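Metazoan TIR-STING fusion (Crassostrea gigas, PDB 6WT6) joins a TIR domain to a STING ligand-binding domain in one chain, a metazoan relative of the STING family of innate immune receptors. Local coordinates at residues R47-T59 and R150-K161. Residues are numbered along the deposited sequence; the frame is centred on the assembly and turned at random.
Sequences RTILDSVESRGFT and RNTDDIIQAISK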
ATOM      1  N   ARG A  47     -27.060 -18.081  13.172  1.00 75.55           N
ATOM      2  CA  ARG A  47     -28.278 -17.653  13.855  1.00 77.29           C
ATOM      3  C   ARG A  47     -28.198 -17.940  15.350  1.00 76.30           C
ATOM      4  O   ARG A  47     -28.632 -17.123  16.170  1.00 72.30           O
ATOM      5  CB  ARG A  47     -29.499 -18.343  13.245  1.00 81.53           C
ATOM      6  CG  ARG A  47     -30.355 -17.449  12.359  1.00 83.77           C
ATOM      7  CD  ARG A  47     -31.795 -17.380  12.858  1.00 86.00           C
ATOM      8  NE  ARG A  47     -32.134 -16.064  13.395  1.00 84.86           N
ATOM      9  CZ  ARG A  47     -32.661 -15.078  12.673  1.00 85.35           C
ATOM     10  NH1 ARG A  47     -32.912 -15.260  11.383  1.00 87.86           N
ATOM     11  NH2 ARG A  47     -32.937 -13.911  13.239  1.00 82.70           N
ATOM     12  N   THR A  48     -27.646 -19.098  15.720  1.00 76.78           N
ATOM     13  CA  THR A  48     -27.514 -19.440  17.133  1.00 75.11           C
ATOM     14  C   THR A  48     -26.632 -18.429  17.858  1.00 75.06           C
ATOM     15  O   THR A  48     -26.996 -17.925  18.927  1.00 77.27           O
ATOM     16  CB  THR A  48     -26.951 -20.855  17.279  1.00 72.37           C
ATOM     17  OG1 THR A  48     -27.829 -21.788  16.634  1.00 75.09           O
ATOM     18  CG2 THR A  48     -26.812 -21.228  18.750  1.00 68.01           C
ATOM     19  N   ILE A  49     -25.468 -18.112  17.282  1.00 70.90           N
ATOM     20  CA  ILE A  49     -24.589 -17.113  17.887  1.00 66.06           C
ATOM     21  C   ILE A  49     -25.270 -15.750  17.910  1.00 64.16           C
ATOM     22  O   ILE A  49     -25.185 -15.016  18.901  1.00 63.52           O
ATOM     23  CB  ILE A  49     -23.240 -17.063  17.145  1.00 63.93           C
ATOM     24  CG1 ILE A  49     -22.433 -18.335  17.421  1.00 65.21           C
ATOM     25  CG2 ILE A  49     -22.445 -15.823  17.542  1.00 61.66           C
ATOM     26  CD1 ILE A  49     -21.087 -18.376  16.725  1.00 63.91           C
ATOM     27  N   LEU A  50     -25.971 -15.400  16.830  1.00 65.52           N
ATOM     28  CA  LEU A  50     -26.686 -14.128  16.777  1.00 66.61           C
ATOM     29  C   LEU A  50     -27.693 -14.008  17.912  1.00 72.24           C
ATOM     30  O   LEU A  50     -27.717 -13.006  18.635  1.00 74.53           O
ATOM     31  CB  LEU A  50     -27.392 -13.980  15.431  1.00 64.87           C
ATOM     32  CG  LEU A  50     -28.346 -12.786  15.341  1.00 62.53           C
ATOM     33  CD1 LEU A  50     -27.558 -11.495  15.247  1.00 56.14           C
ATOM     34  CD2 LEU A  50     -29.312 -12.930  14.170  1.00 64.44           C
ATOM     35  N   ASP A  51     -28.543 -15.025  18.077  1.00 76.10           N
ATOM     36  CA  ASP A  51     -29.560 -14.980  19.122  1.00 79.05           C
ATOM     37  C   ASP A  51     -28.933 -14.920  20.509  1.00 77.64           C
ATOM     38  O   ASP A  51     -29.500 -14.307  21.421  1.00 75.87           O
ATOM     39  CB  ASP A  51     -30.488 -16.192  19.005  1.00 83.45           C
ATOM     40  CG  ASP A  51     -31.315 -16.174  17.729  1.00 87.75           C
ATOM     41  OD1 ASP A  51     -31.504 -15.080  17.155  1.00 87.93           O
ATOM     42  OD2 ASP A  51     -31.780 -17.252  17.301  1.00 91.21           O
ATOM     43  N   SER A  52     -27.761 -15.537  20.685  1.00 77.59           N
ATOM     44  CA  SER A  52     -27.087 -15.498  21.979  1.00 77.34           C
ATOM     45  C   SER A  52     -26.596 -14.096  22.306  1.00 77.20           C
ATOM     46  O   SER A  52     -26.661 -13.663  23.463  1.00 78.43           O
ATOM     47  CB  SER A  52     -25.918 -16.482  21.995  1.00 78.83           C
ATOM     48  OG  SER A  52     -26.342 -17.799  21.698  1.00 83.43           O
ATOM     49  N   VAL A  53     -26.091 -13.372  21.306  1.00 73.59           N
ATOM     50  CA  VAL A  53     -25.529 -12.050  21.559  1.00 67.64           C
ATOM     51  C   VAL A  53     -26.630 -11.009  21.700  1.00 67.90           C
ATOM     52  O   VAL A  53     -26.618 -10.198  22.631  1.00 66.68           O
ATOM     53  CB  VAL A  53     -24.540 -11.666  20.445  1.00 62.85           C
ATOM     54  CG1 VAL A  53     -23.839 -10.377  20.795  1.00 57.18           C
ATOM     55  CG2 VAL A  53     -23.542 -12.764  20.227  1.00 63.31           C
ATOM     56  N   GLU A  54     -27.596 -11.015  20.777  1.00 68.80           N
ATOM     57  CA  GLU A  54     -28.592  -9.949  20.751  1.00 70.99           C
ATOM     58  C   GLU A  54     -29.478  -9.964  21.991  1.00 77.98           C
ATOM     59  O   GLU A  54     -29.972  -8.910  22.409  1.00 80.11           O
ATOM     60  CB  GLU A  54     -29.437 -10.046  19.477  1.00 69.64           C
ATOM     61  CG  GLU A  54     -28.685  -9.635  18.212  1.00 66.95           C
ATOM     62  CD  GLU A  54     -29.599  -9.081  17.131  1.00 62.82           C
ATOM     63  OE1 GLU A  54     -30.724  -9.599  16.976  1.00 61.99           O
ATOM     64  OE2 GLU A  54     -29.198  -8.116  16.442  1.00 58.52           O
ATOM     65  N   SER A  55     -29.682 -11.135  22.600  1.00 80.61           N
ATOM     66  CA  SER A  55     -30.460 -11.187  23.834  1.00 84.61           C
ATOM     67  C   SER A  55     -29.731 -10.482  24.970  1.00 83.09           C
ATOM     68  O   SER A  55     -30.355  -9.783  25.779  1.00 83.48           O
ATOM     69  CB  SER A  55     -30.761 -12.636  24.211  1.00 88.10           C
ATOM     70  OG  SER A  55     -29.601 -13.282  24.707  1.00 94.19           O
ATOM     71  N   ARG A  56     -28.404 -10.643  25.038  1.00 80.42           N
ATOM     72  CA  ARG A  56     -27.620 -10.018  26.099  1.00 75.71           C
ATOM     73  C   ARG A  56     -27.642  -8.497  26.019  1.00 70.95           C
ATOM     74  O   ARG A  56     -27.270  -7.832  26.992  1.00 71.60           O
ATOM     75  CB  ARG A  56     -26.175 -10.517  26.049  1.00 73.61           C
ATOM     76  CG  ARG A  56     -26.033 -12.016  26.264  1.00 77.01           C
ATOM     77  CD  ARG A  56     -26.258 -12.397  27.717  1.00 80.90           C
ATOM     78  NE  ARG A  56     -25.115 -12.049  28.557  1.00 82.96           N
ATOM     79  CZ  ARG A  56     -24.140 -12.895  28.875  1.00 85.49           C
ATOM     80  NH1 ARG A  56     -23.135 -12.496  29.644  1.00 84.26           N
ATOM     81  NH2 ARG A  56     -24.173 -14.143  28.425  1.00 87.38           N
ATOM     82  N   GLY A  57     -28.066  -7.931  24.894  1.00 65.47           N
ATOM     83  CA  GLY A  57     -28.182  -6.497  24.736  1.00 60.09           C
ATOM     84  C   GLY A  57     -27.435  -5.934  23.548  1.00 57.24           C
ATOM     85  O   GLY A  57     -27.744  -4.817  23.111  1.00 58.11           O
ATOM     86  N   PHE A  58     -26.467  -6.665  23.000  1.00 53.35           N
ATOM     87  CA  PHE A  58     -25.703  -6.157  21.871  1.00 51.99           C
ATOM     88  C   PHE A  58     -26.557  -6.122  20.606  1.00 53.46           C
ATOM     89  O   PHE A  58     -27.458  -6.942  20.412  1.00 55.32           O
ATOM     90  CB  PHE A  58     -24.457  -7.014  21.640  1.00 51.61           C
ATOM     91  CG  PHE A  58     -23.516  -7.048  22.809  1.00 51.80           C
ATOM     92  CD1 PHE A  58     -22.501  -6.112  22.926  1.00 48.55           C
ATOM     93  CD2 PHE A  58     -23.649  -8.013  23.795  1.00 54.60           C
ATOM     94  CE1 PHE A  58     -21.634  -6.139  24.005  1.00 48.34           C
ATOM     95  CE2 PHE A  58     -22.787  -8.043  24.877  1.00 52.88           C
ATOM     96  CZ  PHE A  58     -21.776  -7.107  24.981  1.00 50.69           C
ATOM     97  N   THR A  59     -26.263  -5.151  19.744  1.00 52.12           N
ATOM     98  CA  THR A  59     -26.918  -5.007  18.450  1.00 56.27           C
ATOM     99  C   THR A  59     -25.984  -5.531  17.365  1.00 55.67           C
ATOM    100  O   THR A  59     -24.848  -5.061  17.241  1.00 55.17           O
ATOM    101  CB  THR A  59     -27.292  -3.549  18.180  1.00 59.55           C
ATOM    102  OG1 THR A  59     -28.361  -3.161  19.051  1.00 64.28           O
ATOM    103  CG2 THR A  59     -27.727  -3.362  16.735  1.00 61.32           C
ATOM    104  N   ARG A 150     -22.289 -24.650  25.758  1.00141.65           N
ATOM    105  CA  ARG A 150     -22.638 -23.235  25.760  1.00136.23           C
ATOM    106  C   ARG A 150     -21.385 -22.386  25.955  1.00135.88           C
ATOM    107  O   ARG A 150     -21.241 -21.681  26.954  1.00134.83           O
ATOM    108  CB  ARG A 150     -23.669 -22.933  26.853  1.00135.09           C
ATOM    109  CG  ARG A 150     -24.307 -21.551  26.762  1.00128.39           C
ATOM    110  CD  ARG A 150     -25.028 -21.191  28.053  1.00127.46           C
ATOM    111  NE  ARG A 150     -24.772 -19.809  28.454  1.00121.49           N
ATOM    112  CZ  ARG A 150     -25.520 -18.771  28.093  1.00113.99           C
ATOM    113  NH1 ARG A 150     -26.584 -18.950  27.320  1.00110.85           N
ATOM    114  NH2 ARG A 150     -25.206 -17.552  28.507  1.00110.94           N
ATOM    115  N   ASN A 151     -20.471 -22.471  24.992  1.00109.28           N
ATOM    116  CA  ASN A 151     -19.269 -21.649  25.007  1.00111.25           C
ATOM    117  C   ASN A 151     -19.530 -20.228  24.526  1.00110.97           C
ATOM    118  O   ASN A 151     -18.581 -19.445  24.405  1.00109.48           O
ATOM    119  CB  ASN A 151     -18.180 -22.300  24.147  1.00111.09           C
ATOM    120  CG  ASN A 151     -16.778 -21.986  24.636  1.00111.66           C
ATOM    121  OD1 ASN A 151     -16.570 -21.043  25.401  1.00111.28           O
ATOM    122  ND2 ASN A 151     -15.807 -22.777  24.195  1.00112.43           N
ATOM    123  N   THR A 152     -20.790 -19.873  24.267  1.00111.56           N
ATOM    124  CA  THR A 152     -21.134 -18.582  23.685  1.00109.20           C
ATOM    125  C   THR A 152     -20.880 -17.409  24.624  1.00109.18           C
ATOM    126  O   THR A 152     -20.982 -16.260  24.184  1.00108.63           O
ATOM    127  CB  THR A 152     -22.601 -18.578  23.251  1.00110.31           C
ATOM    128  OG1 THR A 152     -22.912 -17.325  22.631  1.00108.08           O
ATOM    129  CG2 THR A 152     -23.514 -18.787  24.454  1.00114.51           C
ATOM    130  N   ASP A 153     -20.569 -17.658  25.897  1.00110.44           N
ATOM    131  CA  ASP A 153     -20.240 -16.551  26.788  1.00109.49           C
ATOM    132  C   ASP A 153     -18.910 -15.909  26.417  1.00103.63           C
ATOM    133  O   ASP A 153     -18.730 -14.701  26.615  1.00103.77           O
ATOM    134  CB  ASP A 153     -20.211 -17.026  28.242  1.00113.88           C
ATOM    135  CG  ASP A 153     -21.495 -16.706  28.988  1.00117.04           C
ATOM    136  OD1 ASP A 153     -22.445 -16.199  28.356  1.00116.71           O
ATOM    137  OD2 ASP A 153     -21.550 -16.957  30.212  1.00119.17           O
ATOM    138  N   ASP A 154     -17.976 -16.690  25.869  1.00 98.87           N
ATOM    139  CA  ASP A 154     -16.637 -16.173  25.599  1.00 95.65           C
ATOM    140  C   ASP A 154     -16.634 -15.136  24.482  1.00 92.40           C
ATOM    141  O   ASP A 154     -15.831 -14.197  24.517  1.00 90.83           O
ATOM    142  CB  ASP A 154     -15.688 -17.320  25.251  1.00 94.77           C
ATOM    143  CG  ASP A 154     -15.199 -18.064  26.477  1.00 95.59           C
ATOM    144  OD1 ASP A 154     -15.563 -17.661  27.601  1.00 97.15           O
ATOM    145  OD2 ASP A 154     -14.446 -19.048  26.318  1.00 95.03           O
ATOM    146  N   ILE A 155     -17.506 -15.287  23.485  1.00 90.50           N
ATOM    147  CA  ILE A 155     -17.502 -14.330  22.384  1.00 88.09           C
ATOM    148  C   ILE A 155     -18.110 -13.005  22.826  1.00 86.01           C
ATOM    149  O   ILE A 155     -17.697 -11.939  22.356  1.00 85.36           O
ATOM    150  CB  ILE A 155     -18.219 -14.923  21.156  1.00 87.66           C
ATOM    151  CG1 ILE A 155     -19.637 -15.360  21.510  1.00 90.05           C
ATOM    152  CG2 ILE A 155     -17.448 -16.114  20.608  1.00 86.15           C
ATOM    153  CD1 ILE A 155     -20.684 -14.355  21.162  1.00 88.74           C
ATOM    154  N   ILE A 156     -19.084 -13.043  23.738  1.00 84.30           N
ATOM    155  CA  ILE A 156     -19.617 -11.809  24.310  1.00 82.56           C
ATOM    156  C   ILE A 156     -18.521 -11.065  25.057  1.00 82.25           C
ATOM    157  O   ILE A 156     -18.465  -9.828  25.045  1.00 78.71           O
ATOM    158  CB  ILE A 156     -20.819 -12.123  25.221  1.00 81.88           C
ATOM    159  CG1 ILE A 156     -22.014 -12.573  24.383  1.00 81.67           C
ATOM    160  CG2 ILE A 156     -21.183 -10.919  26.082  1.00 81.93           C
ATOM    161  CD1 ILE A 156     -22.974 -13.461  25.131  1.00 83.82           C
ATOM    162  N   GLN A 157     -17.621 -11.809  25.703  1.00 87.38           N
ATOM    163  CA  GLN A 157     -16.510 -11.197  26.423  1.00 90.36           C
ATOM    164  C   GLN A 157     -15.628 -10.379  25.488  1.00 87.99           C
ATOM    165  O   GLN A 157     -15.115  -9.322  25.873  1.00 85.19           O
ATOM    166  CB  GLN A 157     -15.690 -12.282  27.125  1.00 93.89           C
ATOM    167  CG  GLN A 157     -14.542 -11.761  27.969  1.00 97.51           C
ATOM    168  CD  GLN A 157     -15.012 -11.141  29.269  1.00100.20           C
ATOM    169  OE1 GLN A 157     -15.902 -11.671  29.937  1.00101.85           O
ATOM    170  NE2 GLN A 157     -14.420 -10.010  29.633  1.00 98.76           N
ATOM    171  N   ALA A 158     -15.450 -10.845  24.248  1.00 88.64           N
ATOM    172  CA  ALA A 158     -14.587 -10.141  23.306  1.00 86.51           C
ATOM    173  C   ALA A 158     -15.277  -8.936  22.679  1.00 82.07           C
ATOM    174  O   ALA A 158     -14.597  -7.999  22.243  1.00 79.99           O
ATOM    175  CB  ALA A 158     -14.111 -11.099  22.214  1.00 92.05           C
ATOM    176  N   ILE A 159     -16.611  -8.935  22.626  1.00 80.81           N
ATOM    177  CA  ILE A 159     -17.333  -7.807  22.042  1.00 80.14           C
ATOM    178  C   ILE A 159     -17.281  -6.590  22.961  1.00 79.18           C
ATOM    179  O   ILE A 159     -17.330  -5.447  22.492  1.00 79.67           O
ATOM    180  CB  ILE A 159     -18.785  -8.218  21.726  1.00 84.96           C
ATOM    181  CG1 ILE A 159     -18.809  -9.413  20.773  1.00 83.36           C
ATOM    182  CG2 ILE A 159     -19.561  -7.062  21.113  1.00 86.96           C
ATOM    183  CD1 ILE A 159     -20.201  -9.947  20.508  1.00 83.03           C
ATOM    184  N   SER A 160     -17.166  -6.804  24.270  1.00 78.61           N
ATOM    185  CA  SER A 160     -17.191  -5.700  25.221  1.00 75.87           C
ATOM    186  C   SER A 160     -15.883  -4.914  25.184  1.00 74.91           C
ATOM    187  O   SER A 160     -14.792  -5.491  25.161  1.00 74.38           O
ATOM    188  CB  SER A 160     -17.441  -6.229  26.632  1.00 75.73           C
ATOM    189  OG  SER A 160     -18.534  -7.129  26.651  1.00 74.36           O
ATOM    190  N   LYS A 161     -16.000  -3.587  25.192  1.00 75.22           N
ATOM    191  CA  LYS A 161     -14.833  -2.704  25.147  1.00 71.32           C
ATOM    192  C   LYS A 161     -14.418  -2.253  26.544  1.00 71.94           C
ATOM    193  O   LYS A 161     -14.698  -1.126  26.956  1.00 72.41           O
ATOM    194  CB  LYS A 161     -15.116  -1.481  24.271  1.00 71.25           C
ATOM    195  CG  LYS A 161     -13.901  -0.587  24.026  1.00 71.46           C
ATOM    196  CD  LYS A 161     -14.206   0.506  23.011  1.00 71.09           C
ATOM    197  CE  LYS A 161     -15.425   1.318  23.415  1.00 74.18           C
ATOM    198  NZ  LYS A 161     -15.799   2.297  22.356  1.00 73.08           N
TER
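This is helix-helix packing on one side of the parallel sheet of the TIR domain, where helix 43-56 meets the late helix 153-159. The axes of 47-56 and 153-159 come within 10.0 Å and cross at -57°. Val53 sits at the centre. Its CG1 meets Ile159 CD1 tip to tip, and its CG2 lies 3.4 Å from Ile155 CD1. Ile155 reaches this spot with CG1 between the backbone N and the carbonyl carbon (chi1 56°). Toward the sheet, Ile49 and Ile155 both touch Val123 of strand 120-124, and Ile159 rests on His32 and Ala33 of strand 31-36.

After the helix, Gly57 closes a Schellman motif with positive phi, and the chain then turns Phe58 toward the second helix. Ile159 CB lies over one face of the Phe58 ring, while Ile159 CG2 comes within 3.6 Å of Phe58 CD1. Ile156 CG2 approaches Phe58 CE2 obliquely at 3.5 Å. Ser160 OG sits at the ring edge and is hydrogen-bonded to Ile156 O. His32 adds an edge-to-face ring contact with Phe58.

Ser52 CB touches Thr152 OG1, while Ser52 OG is hydrogen-bonded back to Thr48 O. The Arg56 chain bends at chi2 and chi3 and lays its guanidinium face over Ile156 CD1. Arg56 NH2 makes a salt bridge to Asp153 OD1 at 2.7 Å (N-H...O 152°), from the syn side but tilted out of the carboxylate plane; OD1 lies near the guanidinium plane. Arg150 NH2 adds a weak bond to this oxygen, completing a salt-bridge network. Asp153 probably offsets part of the arginines' charge, with Arg56 NH2 and Arg150 NH2 3.6 Å apart.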